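Local structure of 455aa long hypothetical phospho-sugar mutase (Sulfolobus tokodaii, 2F7L) at residues A96-A101 and A244-F249; I177-A180 and G184-S187; S211-Q214 and D220-K223; L236-D241 and M344-M349; V307-I312 and Y338-A343. The protein catalyses the interconversion of 6-phosphates and 1-phosphates of glucosamine and galactosamine, a magnesium-dependent step toward UDP-N-acetylglucosamine and UDP-N-acetylgalactosamine. One frame throughout, in Å; residues are numbered along the deposited sequence.

Contact 1: residues A96-A101 and A244-F249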
loop_
_atom_site.group_PDB
_atom_site.type_symbol
_atom_site.label_atom_id
_atom_site.label_comp_id
_atom_site.label_asym_id
_atom_site.label_seq_id
_atom_site.Cartn_x
_atom_site.Cartn_y
_atom_site.Cartn_z
ATOM N N ALA A 96 2.067 9.844 6.272
ATOM C CA ALA A 96 3.317 9.753 5.507
ATOM C C ALA A 96 3.544 8.289 5.117
ATOM O O ALA A 96 4.666 7.834 4.941
ATOM C CB ALA A 96 4.508 10.291 6.322
ATOM N N SER A 97 2.445 7.559 5.000
ATOM C CA SER A 97 2.466 6.156 4.606
ATOM C C SER A 97 3.435 5.285 5.434
ATOM O O SER A 97 3.150 4.938 6.592
ATOM C CB SER A 97 2.793 6.063 3.100
ATOM O OG SER A 97 2.414 4.808 2.529
ATOM N N HIS A 98 4.578 4.957 4.832
ATOM C CA HIS A 98 5.604 4.096 5.439
ATOM C C HIS A 98 6.844 4.858 5.954
ATOM O O HIS A 98 7.657 4.293 6.710
ATOM C CB HIS A 98 6.081 3.102 4.388
ATOM C CG HIS A 98 6.557 3.780 3.142
ATOM N ND1 HIS A 98 5.690 4.259 2.182
ATOM C CD2 HIS A 98 7.795 4.180 2.762
ATOM C CE1 HIS A 98 6.373 4.926 1.268
ATOM N NE2 HIS A 98 7.652 4.894 1.597
ATOM N N ASN A 99 7.005 6.107 5.507
ATOM C CA ASN A 99 8.140 6.946 5.892
ATOM C C ASN A 99 8.434 6.878 7.382
ATOM O O ASN A 99 7.542 6.652 8.188
ATOM C CB ASN A 99 7.870 8.410 5.542
ATOM C CG ASN A 99 7.964 8.690 4.073
ATOM O OD1 ASN A 99 7.456 7.935 3.245
ATOM N ND2 ASN A 99 8.603 9.801 3.734
ATOM N N PRO A 100 9.699 7.096 7.760
ATOM C CA PRO A 100 10.161 7.080 9.147
ATOM C C PRO A 100 9.313 8.044 9.972
ATOM O O PRO A 100 8.597 8.891 9.415
ATOM C CB PRO A 100 11.601 7.552 9.031
ATOM C CG PRO A 100 12.003 7.055 7.721
ATOM C CD PRO A 100 10.824 7.353 6.848
ATOM N N ALA A 101 9.426 7.919 11.291
ATOM C CA ALA A 101 8.673 8.715 12.249
ATOM C C ALA A 101 8.633 10.233 12.105
ATOM O O ALA A 101 7.603 10.864 12.382
ATOM C CB ALA A 101 9.143 8.380 13.641
ATOM N N ALA A 244 -1.746 1.452 7.856
ATOM C CA ALA A 244 -2.258 0.107 7.595
ATOM C C ALA A 244 -2.857 -0.230 6.252
ATOM O O ALA A 244 -3.802 -1.004 6.181
ATOM C CB ALA A 244 -3.232 -0.302 8.696
ATOM N N ASP A 245 -2.316 0.325 5.177
ATOM C CA ASP A 245 -2.850 -0.038 3.875
ATOM C C ASP A 245 -2.001 -1.197 3.348
ATOM O O ASP A 245 -2.222 -1.732 2.265
ATOM C CB ASP A 245 -2.849 1.158 2.907
ATOM C CG ASP A 245 -1.586 1.962 2.973
ATOM O OD1 ASP A 245 -0.574 1.404 3.453
ATOM O OD2 ASP A 245 -1.606 3.145 2.536
ATOM N N ARG A 246 -1.032 -1.597 4.153
ATOM C CA ARG A 246 -0.156 -2.698 3.798
ATOM C C ARG A 246 -0.252 -3.827 4.820
ATOM O O ARG A 246 -0.566 -3.600 5.989
ATOM C CB ARG A 246 1.286 -2.196 3.694
ATOM C CG ARG A 246 1.828 -2.266 2.304
ATOM C CD ARG A 246 2.576 -1.028 1.929
ATOM N NE ARG A 246 3.673 -0.735 2.829
ATOM C CZ ARG A 246 4.808 -0.160 2.438
ATOM N NH1 ARG A 246 4.979 0.162 1.162
ATOM N NH2 ARG A 246 5.760 0.129 3.325
ATOM N N ALA A 247 0.012 -5.044 4.369
ATOM C CA ALA A 247 -0.041 -6.196 5.250
ATOM C C ALA A 247 0.949 -7.290 4.839
ATOM O O ALA A 247 0.761 -7.943 3.814
ATOM C CB ALA A 247 -1.464 -6.766 5.269
ATOM N N ILE A 248 2.026 -7.478 5.595
ATOM C CA ILE A 248 2.916 -8.571 5.254
ATOM C C ILE A 248 2.809 -9.580 6.395
ATOM O O ILE A 248 2.825 -9.213 7.572
ATOM C CB ILE A 248 4.393 -8.133 5.004
ATOM C CG1 ILE A 248 4.901 -7.296 6.147
ATOM C CG2 ILE A 248 4.514 -7.371 3.678
ATOM C CD1 ILE A 248 6.310 -6.869 5.922
ATOM N N PHE A 249 2.646 -10.850 6.026
ATOM C CA PHE A 249 2.462 -11.936 6.987
ATOM C C PHE A 249 3.690 -12.693 7.447
ATOM O O PHE A 249 4.750 -12.662 6.815
ATOM C CB PHE A 249 1.451 -12.952 6.437
ATOM C CG PHE A 249 0.101 -12.358 6.121
ATOM C CD1 PHE A 249 -0.112 -11.678 4.926
ATOM C CD2 PHE A 249 -0.959 -12.478 7.025
ATOM C CE1 PHE A 249 -1.361 -11.127 4.623
ATOM C CE2 PHE A 249 -2.220 -11.924 6.735
ATOM C CZ PHE A 249 -2.422 -11.248 5.528
#
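OD2 of D245, held by salt bridges from both R340 and K107, comes within 4.4 Å of the S97 hydroxyl OG, the nearest approach of these two side chains. Neither group bonds to the other: S97 OG has its main partner in D8 and shares a weak hydrogen bond with H98 ND1, at 3.3 Å. A type II' turn from A96 to N99, closed by N99 N to A96 O at 3.0 Å, presents the serine at its second position. By similarity S97 is the phosphoserine intermediate, unmodified here, and D245 a magnesium ligand.

Beside this pair H98 crosses R246. The arginine chain bends at chi2 and chi3 and brings R246 NH2 to H98 CB at 3.2 Å, with the imidazole and guanidinium planes 27° apart; NH2 also makes a long, weak ion pair with E216. With chi1 at 55°, H98 carries CG between its backbone N and carbonyl carbon, and ND1 then lies beside the serine hydroxyl. OD1 of N99 sits over one face of the ring.

The touching residues lie in loops of the first and second domains, and no hydrogen bond joins them directly. Such an arrangement is consistent with an active-site cleft in which phosphate and magnesium would complete the link between S97 and D245.

Contact 2: residues I177-A180 and G184-S187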
loop_
_atom_site.group_PDB
_atom_site.type_symbol
_atom_site.label_atom_id
_atom_site.label_comp_id
_atom_site.label_asym_id
_atom_site.label_seq_id
_atom_site.Cartn_x
_atom_site.Cartn_y
_atom_site.Cartn_z
ATOM N N ILE A 177 -0.589 -9.623 15.992
ATOM C CA ILE A 177 -0.752 -8.422 15.186
ATOM C C ILE A 177 0.250 -7.326 15.568
ATOM O O ILE A 177 0.346 -6.922 16.728
ATOM C CB ILE A 177 -2.181 -7.895 15.329
ATOM C CG1 ILE A 177 -3.173 -8.931 14.782
ATOM C CG2 ILE A 177 -2.323 -6.592 14.601
ATOM C CD1 ILE A 177 -4.647 -8.557 14.935
ATOM N N ASP A 178 1.011 -6.874 14.568
ATOM C CA ASP A 178 2.021 -5.831 14.737
ATOM C C ASP A 178 1.590 -4.600 13.949
ATOM O O ASP A 178 1.959 -4.429 12.783
ATOM C CB ASP A 178 3.375 -6.337 14.229
ATOM C CG ASP A 178 4.531 -5.370 14.530
ATOM O OD1 ASP A 178 4.303 -4.308 15.144
ATOM O OD2 ASP A 178 5.679 -5.690 14.147
ATOM N N PRO A 179 0.780 -3.729 14.579
ATOM C CA PRO A 179 0.287 -2.509 13.939
ATOM C C PRO A 179 1.311 -1.388 13.909
ATOM O O PRO A 179 1.000 -0.264 13.495
ATOM C CB PRO A 179 -0.934 -2.170 14.775
ATOM C CG PRO A 179 -0.525 -2.614 16.113
ATOM C CD PRO A 179 0.089 -3.943 15.861
ATOM N N ALA A 180 2.526 -1.690 14.354
ATOM C CA ALA A 180 3.619 -0.718 14.355
ATOM C C ALA A 180 3.352 0.547 15.156
ATOM O O ALA A 180 3.685 1.647 14.735
ATOM C CB ALA A 180 3.999 -0.352 12.913
ATOM N N GLY A 184 -3.344 1.073 12.848
ATOM C CA GLY A 184 -3.817 -0.255 12.478
ATOM C C GLY A 184 -4.312 -1.034 13.689
ATOM O O GLY A 184 -5.061 -1.995 13.559
ATOM N N ALA A 185 -3.890 -0.618 14.877
ATOM C CA ALA A 185 -4.310 -1.281 16.106
ATOM C C ALA A 185 -5.782 -0.985 16.440
ATOM O O ALA A 185 -6.371 -1.644 17.292
ATOM C CB ALA A 185 -3.412 -0.837 17.268
ATOM N N LEU A 186 -6.375 0.002 15.780
ATOM C CA LEU A 186 -7.762 0.371 16.052
ATOM C C LEU A 186 -8.730 -0.466 15.247
ATOM O O LEU A 186 -9.943 -0.356 15.435
ATOM C CB LEU A 186 -8.031 1.841 15.702
ATOM C CG LEU A 186 -7.103 2.888 16.291
ATOM C CD1 LEU A 186 -7.432 4.273 15.745
ATOM C CD2 LEU A 186 -7.217 2.839 17.795
ATOM N N SER A 187 -8.216 -1.294 14.345
ATOM C CA SER A 187 -9.127 -2.081 13.541
ATOM C C SER A 187 -8.772 -3.544 13.241
ATOM O O SER A 187 -9.642 -4.414 13.295
ATOM C CB SER A 187 -9.408 -1.324 12.237
ATOM O OG SER A 187 -8.237 -1.151 11.481
#
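P179 packs on A185 and G184 in a beta-alpha connection of domain II, where strand 174-178 gives way to a turn, a short 3-10 segment and then helix 188-194. The backbones come close here, with P179 CA 4.9 Å from G184 CA. From the base of the ring outward, P179 CB touches the peptide link between the two partners: it lies 3.3 Å from A185 N and 3.7 Å from G184 C. One atom further, P179 CG rests against the methyl group of A185, 3.6 Å from A185 CB, and it also comes to 4.0 Å from A185 CA. The proline thus covers a glycine-alanine step of the 3-10 segment with two ring carbons, and the meeting is purely one of van der Waals surfaces.

Local turns flank the contact. The 3-10 segment leads to S187, the N-cap position of helix 188-194, and a weak bond joins S187 N to G184 O. On the strand side D178, whose OD2 is in a salt bridge with R213, forms an Asx turn across the proline with its other oxygen: A180 N reaches D178 OD1 at 3.3 Å, with an angle of 147° at the hydrogen, arriving 42° out of the carboxylate plane.

Contact 3: residues S211-Q214 and D220-K223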
loop_
_atom_site.group_PDB
_atom_site.type_symbol
_atom_site.label_atom_id
_atom_site.label_comp_id
_atom_site.label_asym_id
_atom_site.label_seq_id
_atom_site.Cartn_x
_atom_site.Cartn_y
_atom_site.Cartn_z
ATOM N N SER A 211 9.110 3.853 18.556
ATOM C CA SER A 211 10.257 3.343 19.274
ATOM C C SER A 211 10.646 1.904 18.943
ATOM O O SER A 211 11.812 1.618 18.712
ATOM C CB SER A 211 9.968 3.445 20.764
ATOM O OG SER A 211 10.817 2.582 21.472
ATOM N N ALA A 212 9.679 0.989 18.922
ATOM C CA ALA A 212 9.991 -0.420 18.674
ATOM C C ALA A 212 10.527 -0.818 17.285
ATOM O O ALA A 212 11.344 -1.746 17.167
ATOM C CB ALA A 212 8.793 -1.271 19.030
ATOM N N ARG A 213 10.064 -0.164 16.229
ATOM C CA ARG A 213 10.560 -0.494 14.894
ATOM C C ARG A 213 10.099 0.544 13.887
ATOM O O ARG A 213 9.178 1.319 14.150
ATOM C CB ARG A 213 10.100 -1.887 14.440
ATOM C CG ARG A 213 8.664 -1.998 13.972
ATOM C CD ARG A 213 8.407 -3.274 13.214
ATOM N NE ARG A 213 6.975 -3.485 12.986
ATOM C CZ ARG A 213 6.259 -2.993 11.970
ATOM N NH1 ARG A 213 6.813 -2.233 11.043
ATOM N NH2 ARG A 213 4.976 -3.301 11.857
ATOM N N GLN A 214 10.749 0.582 12.738
ATOM C CA GLN A 214 10.333 1.533 11.745
ATOM C C GLN A 214 8.927 1.110 11.338
ATOM O O GLN A 214 8.599 -0.080 11.309
ATOM C CB GLN A 214 11.270 1.503 10.543
ATOM C CG GLN A 214 11.075 0.322 9.627
ATOM C CD GLN A 214 11.987 0.410 8.429
ATOM O OE1 GLN A 214 11.907 -0.403 7.490
ATOM N NE2 GLN A 214 12.874 1.405 8.448
ATOM N N ASP A 220 13.732 -6.737 7.785
ATOM C CA ASP A 220 14.571 -6.217 8.848
ATOM C C ASP A 220 13.807 -5.649 10.038
ATOM O O ASP A 220 14.192 -5.879 11.183
ATOM C CB ASP A 220 15.522 -5.159 8.307
ATOM C CG ASP A 220 16.822 -5.126 9.080
ATOM O OD1 ASP A 220 17.026 -4.221 9.937
ATOM O OD2 ASP A 220 17.634 -6.049 8.836
ATOM N N SER A 221 12.727 -4.912 9.775
ATOM C CA SER A 221 11.947 -4.319 10.853
ATOM C C SER A 221 11.120 -5.364 11.572
ATOM O O SER A 221 10.816 -5.212 12.754
ATOM C CB SER A 221 11.031 -3.221 10.313
ATOM O OG SER A 221 10.142 -3.725 9.334
ATOM N N LEU A 222 10.753 -6.424 10.861
ATOM C CA LEU A 222 9.948 -7.460 11.464
ATOM C C LEU A 222 10.833 -8.436 12.194
ATOM O O LEU A 222 10.349 -9.269 12.960
ATOM C CB LEU A 222 9.130 -8.189 10.407
ATOM C CG LEU A 222 8.153 -7.259 9.690
ATOM C CD1 LEU A 222 7.272 -8.055 8.760
ATOM C CD2 LEU A 222 7.311 -6.514 10.713
ATOM N N LYS A 223 12.136 -8.321 11.962
ATOM C CA LYS A 223 13.116 -9.196 12.599
ATOM C C LYS A 223 12.661 -9.711 13.972
ATOM O O LYS A 223 12.488 -10.909 14.165
ATOM C CB LYS A 223 14.457 -8.456 12.757
ATOM C CG LYS A 223 15.678 -9.196 12.221
ATOM C CD LYS A 223 15.470 -9.601 10.748
ATOM C CE LYS A 223 16.792 -9.918 9.993
ATOM N NZ LYS A 223 17.655 -8.697 9.847
#
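R213 and S221 face each other within the long loop that joins strand 198-201 to helix 223-231 in the alpha/beta/alpha fold of domain II. The closely packed part of the contact is its buried side, made by R213 and L222. The arginine's first torsion, chi1 77°, sets CG between the backbone N and the carbonyl carbon, and from there the chain runs extended past the backbone of S221, with R213 CD 3.1 Å from S221 O. Beyond it L222 crosses obliquely and lays its CD2 over one face of the guanidinium, 3.8 Å from R213 NE. The polar end is bound in the interior: NE makes a salt bridge to D178, NH2 bonds to the carbonyl O of H240, and NH1 makes weak bonds to the carbonyl oxygens of Q214 and P215. A leucine in place of R213 would probably leave the buried D178 carboxylate without its charged mate and the H240 carbonyl without this donor.

Toward solvent the contact thins out. Q214, an exposed residue, lays its CG against S221 CB at 3.6 Å. The hydroxyl of S221 turns to its own loop, bonding to T218 N and E216 O, while S221 OG stays 4.0 Å from R213 NH1 with no hydrogen bond between them.

Contact 4: residues L236-D241 and M344-M349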
loop_
_atom_site.group_PDB
_atom_site.type_symbol
_atom_site.label_atom_id
_atom_site.label_comp_id
_atom_site.label_asym_id
_atom_site.label_seq_id
_atom_site.Cartn_x
_atom_site.Cartn_y
_atom_site.Cartn_z
ATOM N N LEU A 236 -0.752 -17.592 12.795
ATOM C CA LEU A 236 -0.474 -16.602 11.766
ATOM C C LEU A 236 -0.169 -15.265 12.421
ATOM O O LEU A 236 -0.739 -14.940 13.468
ATOM C CB LEU A 236 -1.677 -16.449 10.839
ATOM C CG LEU A 236 -1.530 -15.385 9.760
ATOM C CD1 LEU A 236 -0.412 -15.801 8.831
ATOM C CD2 LEU A 236 -2.837 -15.220 9.009
ATOM N N GLY A 237 0.741 -14.504 11.813
ATOM C CA GLY A 237 1.090 -13.192 12.334
ATOM C C GLY A 237 0.914 -12.173 11.224
ATOM O O GLY A 237 1.069 -12.518 10.051
ATOM N N VAL A 238 0.572 -10.931 11.570
ATOM C CA VAL A 238 0.410 -9.878 10.558
ATOM C C VAL A 238 0.999 -8.559 10.981
ATOM O O VAL A 238 0.742 -8.085 12.079
ATOM C CB VAL A 238 -1.060 -9.601 10.208
ATOM C CG1 VAL A 238 -1.132 -8.726 8.976
ATOM C CG2 VAL A 238 -1.771 -10.877 9.939
ATOM N N ALA A 239 1.788 -7.964 10.097
ATOM C CA ALA A 239 2.394 -6.670 10.379
ATOM C C ALA A 239 1.948 -5.610 9.354
ATOM O O ALA A 239 1.808 -5.893 8.149
ATOM C CB ALA A 239 3.903 -6.806 10.398
ATOM N N HIS A 240 1.702 -4.395 9.852
ATOM C CA HIS A 240 1.275 -3.279 8.997
ATOM C C HIS A 240 2.276 -2.145 9.060
ATOM O O HIS A 240 3.229 -2.164 9.839
ATOM C CB HIS A 240 -0.071 -2.662 9.442
ATOM C CG HIS A 240 -1.222 -3.624 9.512
ATOM N ND1 HIS A 240 -1.610 -4.414 8.446
ATOM C CD2 HIS A 240 -2.123 -3.854 10.499
ATOM C CE1 HIS A 240 -2.702 -5.081 8.774
ATOM N NE2 HIS A 240 -3.035 -4.757 10.012
ATOM N N ASP A 241 2.002 -1.140 8.233
ATOM C CA ASP A 241 2.779 0.081 8.167
ATOM C C ASP A 241 1.950 1.139 8.891
ATOM O O ASP A 241 0.878 0.847 9.425
ATOM C CB ASP A 241 3.037 0.477 6.718
ATOM C CG ASP A 241 1.765 0.691 5.918
ATOM O OD1 ASP A 241 0.787 -0.080 6.067
ATOM O OD2 ASP A 241 1.763 1.640 5.102
ATOM N N MET A 344 -8.423 -6.019 5.455
ATOM C CA MET A 344 -9.161 -6.821 4.490
ATOM C C MET A 344 -8.330 -8.034 4.129
ATOM O O MET A 344 -8.860 -9.130 3.949
ATOM C CB MET A 344 -9.478 -6.046 3.214
ATOM C CG MET A 344 -10.381 -6.814 2.226
ATOM S SD MET A 344 -12.098 -7.055 2.778
ATOM C CE MET A 344 -11.984 -8.658 3.596
ATOM N N SER A 345 -7.020 -7.826 4.041
ATOM C CA SER A 345 -6.105 -8.886 3.682
ATOM C C SER A 345 -5.991 -9.914 4.774
ATOM O O SER A 345 -6.004 -11.108 4.498
ATOM C CB SER A 345 -4.738 -8.298 3.390
ATOM O OG SER A 345 -4.852 -7.330 2.378
ATOM N N PHE A 346 -5.857 -9.448 6.009
ATOM C CA PHE A 346 -5.736 -10.340 7.155
ATOM C C PHE A 346 -6.966 -11.268 7.253
ATOM O O PHE A 346 -6.846 -12.454 7.586
ATOM C CB PHE A 346 -5.602 -9.513 8.435
ATOM C CG PHE A 346 -5.784 -10.311 9.695
ATOM C CD1 PHE A 346 -4.768 -11.119 10.176
ATOM C CD2 PHE A 346 -6.978 -10.254 10.402
ATOM C CE1 PHE A 346 -4.933 -11.855 11.346
ATOM C CE2 PHE A 346 -7.151 -10.991 11.572
ATOM C CZ PHE A 346 -6.123 -11.793 12.042
ATOM N N ALA A 347 -8.141 -10.712 6.961
ATOM C CA ALA A 347 -9.392 -11.461 6.998
ATOM C C ALA A 347 -9.448 -12.509 5.881
ATOM O O ALA A 347 -9.859 -13.656 6.102
ATOM C CB ALA A 347 -10.583 -10.506 6.867
ATOM N N LEU A 348 -9.061 -12.109 4.677
ATOM C CA LEU A 348 -9.075 -13.025 3.563
ATOM C C LEU A 348 -8.089 -14.143 3.826
ATOM O O LEU A 348 -8.325 -15.288 3.450
ATOM C CB LEU A 348 -8.700 -12.305 2.274
ATOM C CG LEU A 348 -9.777 -11.391 1.697
ATOM C CD1 LEU A 348 -9.213 -10.590 0.533
ATOM C CD2 LEU A 348 -10.959 -12.226 1.249
ATOM N N MET A 349 -6.988 -13.817 4.488
ATOM C CA MET A 349 -5.975 -14.824 4.756
ATOM C C MET A 349 -6.517 -15.876 5.700
ATOM O O MET A 349 -6.370 -17.068 5.454
ATOM C CB MET A 349 -4.716 -14.188 5.347
ATOM C CG MET A 349 -3.523 -15.140 5.446
ATOM S SD MET A 349 -2.938 -15.717 3.837
ATOM C CE MET A 349 -1.552 -14.604 3.557
#
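A strand-to-helix packing at the boundary of domains II and III brings L236 and V238, from the central part of the domain II sheet, against F346 and M349 of helix 342-356. Alternation along strand 236-239 directs both its side chains at the helix, with G237 between them facing the other way; the helix answers with two residues spaced by three, hence on one side of it. L236 meets M349 by a single methyl group, L236 CD2 to M349 CG at 3.6 Å, and the two side chains cross at about a right angle. The methionine CG is set for this by its position anti to the backbone N (chi1 -171°), and the chain beyond it bends at chi2 and chi3. V238 packs near the F346 ring; the modelled approach of V238 CG2 to F346 CD1 is too close for carbons and its detail doubtful, but the CA atoms of V238 and F346 stand 7.0 Å apart.

F249 of the adjacent strand touches L236, V238 and M349 as well, while helix 188-194 packs on F346. Past the strand, D241 accepts a bond from R246 N, and its OD2 lies close to D243 and D245, consistent with a magnesium site. Across the contact itself no hydrogen bond forms: the interface is apolar and buried, so the two domains meet across it by packing and not by directional bonds.

Contact 5: residues V307-I312 and Y338-A343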
loop_
_atom_site.group_PDB
_atom_site.type_symbol
_atom_site.label_atom_id
_atom_site.label_comp_id
_atom_site.label_asym_id
_atom_site.label_seq_id
_atom_site.Cartn_x
_atom_site.Cartn_y
_atom_site.Cartn_z
ATOM N N VAL A 307 5.161 0.631 -11.154
ATOM C CA VAL A 307 5.264 0.586 -9.706
ATOM C C VAL A 307 4.388 1.727 -9.189
ATOM O O VAL A 307 4.476 2.858 -9.688
ATOM C CB VAL A 307 6.721 0.835 -9.250
ATOM C CG1 VAL A 307 6.772 1.105 -7.753
ATOM C CG2 VAL A 307 7.590 -0.360 -9.631
ATOM N N GLY A 308 3.547 1.434 -8.196
ATOM C CA GLY A 308 2.665 2.453 -7.630
ATOM C C GLY A 308 1.278 1.921 -7.287
ATOM O O GLY A 308 0.566 1.407 -8.164
ATOM N N SER A 309 0.897 2.053 -6.014
ATOM C CA SER A 309 -0.396 1.578 -5.516
ATOM C C SER A 309 -1.634 2.320 -6.018
ATOM O O SER A 309 -2.639 1.690 -6.359
ATOM C CB SER A 309 -0.395 1.589 -3.988
ATOM O OG SER A 309 0.499 0.613 -3.493
ATOM N N VAL A 310 -1.577 3.648 -6.030
ATOM C CA VAL A 310 -2.707 4.439 -6.501
ATOM C C VAL A 310 -3.036 3.993 -7.931
ATOM O O VAL A 310 -4.181 3.649 -8.243
ATOM C CB VAL A 310 -2.380 5.962 -6.514
ATOM C CG1 VAL A 310 -3.617 6.754 -6.894
ATOM C CG2 VAL A 310 -1.835 6.407 -5.160
ATOM N N ASP A 311 -2.018 3.997 -8.793
ATOM C CA ASP A 311 -2.178 3.597 -10.184
ATOM C C ASP A 311 -2.817 2.220 -10.278
ATOM O O ASP A 311 -3.757 2.013 -11.039
ATOM C CB ASP A 311 -0.818 3.583 -10.872
ATOM C CG ASP A 311 -0.369 4.969 -11.326
ATOM O OD1 ASP A 311 0.868 5.230 -11.296
ATOM O OD2 ASP A 311 -1.250 5.777 -11.726
ATOM N N ILE A 312 -2.297 1.274 -9.511
ATOM C CA ILE A 312 -2.826 -0.077 -9.508
ATOM C C ILE A 312 -4.310 -0.053 -9.163
ATOM O O ILE A 312 -5.128 -0.645 -9.865
ATOM C CB ILE A 312 -2.078 -0.961 -8.474
ATOM C CG1 ILE A 312 -0.649 -1.209 -8.955
ATOM C CG2 ILE A 312 -2.849 -2.267 -8.206
ATOM C CD1 ILE A 312 0.189 -2.001 -7.970
ATOM N N TYR A 338 -11.135 -0.982 -4.124
ATOM C CA TYR A 338 -10.001 -1.051 -5.033
ATOM C C TYR A 338 -8.645 -0.728 -4.431
ATOM O O TYR A 338 -7.619 -1.032 -5.042
ATOM C CB TYR A 338 -10.240 -0.140 -6.238
ATOM C CG TYR A 338 -11.363 -0.623 -7.119
ATOM C CD1 TYR A 338 -11.256 -1.832 -7.838
ATOM C CD2 TYR A 338 -12.564 0.082 -7.186
ATOM C CE1 TYR A 338 -12.314 -2.307 -8.572
ATOM C CE2 TYR A 338 -13.619 -0.386 -7.920
ATOM C CZ TYR A 338 -13.489 -1.569 -8.598
ATOM O OH TYR A 338 -14.575 -2.010 -9.287
ATOM N N VAL A 339 -8.631 -0.126 -3.246
ATOM C CA VAL A 339 -7.374 0.239 -2.604
ATOM C C VAL A 339 -6.759 -0.873 -1.764
ATOM O O VAL A 339 -7.417 -1.860 -1.457
ATOM C CB VAL A 339 -7.540 1.517 -1.701
ATOM C CG1 VAL A 339 -7.873 2.741 -2.575
ATOM C CG2 VAL A 339 -8.610 1.284 -0.635
ATOM N N ARG A 340 -5.488 -0.712 -1.412
ATOM C CA ARG A 340 -4.783 -1.674 -0.578
ATOM C C ARG A 340 -5.438 -1.614 0.786
ATOM O O ARG A 340 -5.584 -0.532 1.343
ATOM C CB ARG A 340 -3.333 -1.264 -0.410
ATOM C CG ARG A 340 -2.796 -0.483 -1.550
ATOM C CD ARG A 340 -1.414 -0.086 -1.230
ATOM N NE ARG A 340 -1.343 1.300 -0.792
ATOM C CZ ARG A 340 -0.211 1.894 -0.431
ATOM N NH1 ARG A 340 0.934 1.206 -0.454
ATOM N NH2 ARG A 340 -0.220 3.168 -0.069
ATOM N N ASP A 341 -5.792 -2.770 1.344
ATOM C CA ASP A 341 -6.472 -2.817 2.632
ATOM C C ASP A 341 -5.924 -3.938 3.522
ATOM O O ASP A 341 -6.313 -5.093 3.385
ATOM C CB ASP A 341 -7.969 -3.006 2.362
ATOM C CG ASP A 341 -8.819 -2.797 3.588
ATOM O OD1 ASP A 341 -8.500 -3.379 4.650
ATOM O OD2 ASP A 341 -9.823 -2.063 3.490
ATOM N N GLY A 342 -5.030 -3.588 4.444
ATOM C CA GLY A 342 -4.418 -4.568 5.335
ATOM C C GLY A 342 -5.332 -5.472 6.157
ATOM O O GLY A 342 -5.106 -6.684 6.259
ATOM N N ALA A 343 -6.358 -4.901 6.774
ATOM C CA ALA A 343 -7.256 -5.722 7.557
ATOM C C ALA A 343 -8.001 -6.595 6.581
ATOM O O ALA A 343 -8.178 -7.793 6.837
ATOM C CB ALA A 343 -8.240 -4.874 8.350
#
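S309 lies over one face of the R340 guanidinium, and this orientation decides the character of the contact. The serine CB stands 3.3 Å above the plane, displaced toward its rim, and S309 OG extends alongside the chain, 3.0 Å from R340 CD. S309 OG is also near R340 NH1, at 3.1 Å, but the angle is poor and no hydrogen bond results: a hydroxyl over a guanidinium face does not meet the N-H groups, which point outward in the plane. The OG lies beside its own backbone N (chi1 -68°) and bonds to E326 instead.

R340 takes its position by a bend at chi3 (-101°), followed by a flat terminus. R340 NH2 is thereby carried to D245 OD2 at 3.0 Å and to D8 as well, both as salt bridges. A leucine in its place would probably leave D245 and D8 each short of a charged partner, and take from S309 the flat surface it now packs on.

Each residue sits near a helix start. S309 opens helix 309-318 just after its N-cap, G308, whose backbone angles would press a CB against the preceding carbonyl O; I312 N bonds to G308 O at 3.2 Å. R340 precedes D341, the N-cap of helix 342-356, whose OD1 accepts from M344 N. The chemistry therefore divides by direction: the guanidinium gives one face to a domain III helix and its NH2 to carboxylates of the first and second domains, so a single arginine ties three domains together around the probable catalytic centre.

Contacts 1 and 5 lie near the centre of the chain, where the first three domains meet; contacts 2 and 3 lie within domain II. Strands 174-178 and 236-239, used by contacts 2 and 4, are neighbours in the domain II sheet, and contact 1 brings the loop leading into strand 248-251 of that sheet to the serine loop of domain I. Helix 342-356 of domain III serves both contact 4 and contact 5, whose centres are 15 Å apart. Along the chain contacts 2 and 3 are nested inside the loop closed by contact 1, contact 5 lies inside that of contact 4, and contacts 1 and 4 interlock. All pairs touch except contact 5 with contacts 2 and 3. Sequence-distant domains thus supply one probable active site.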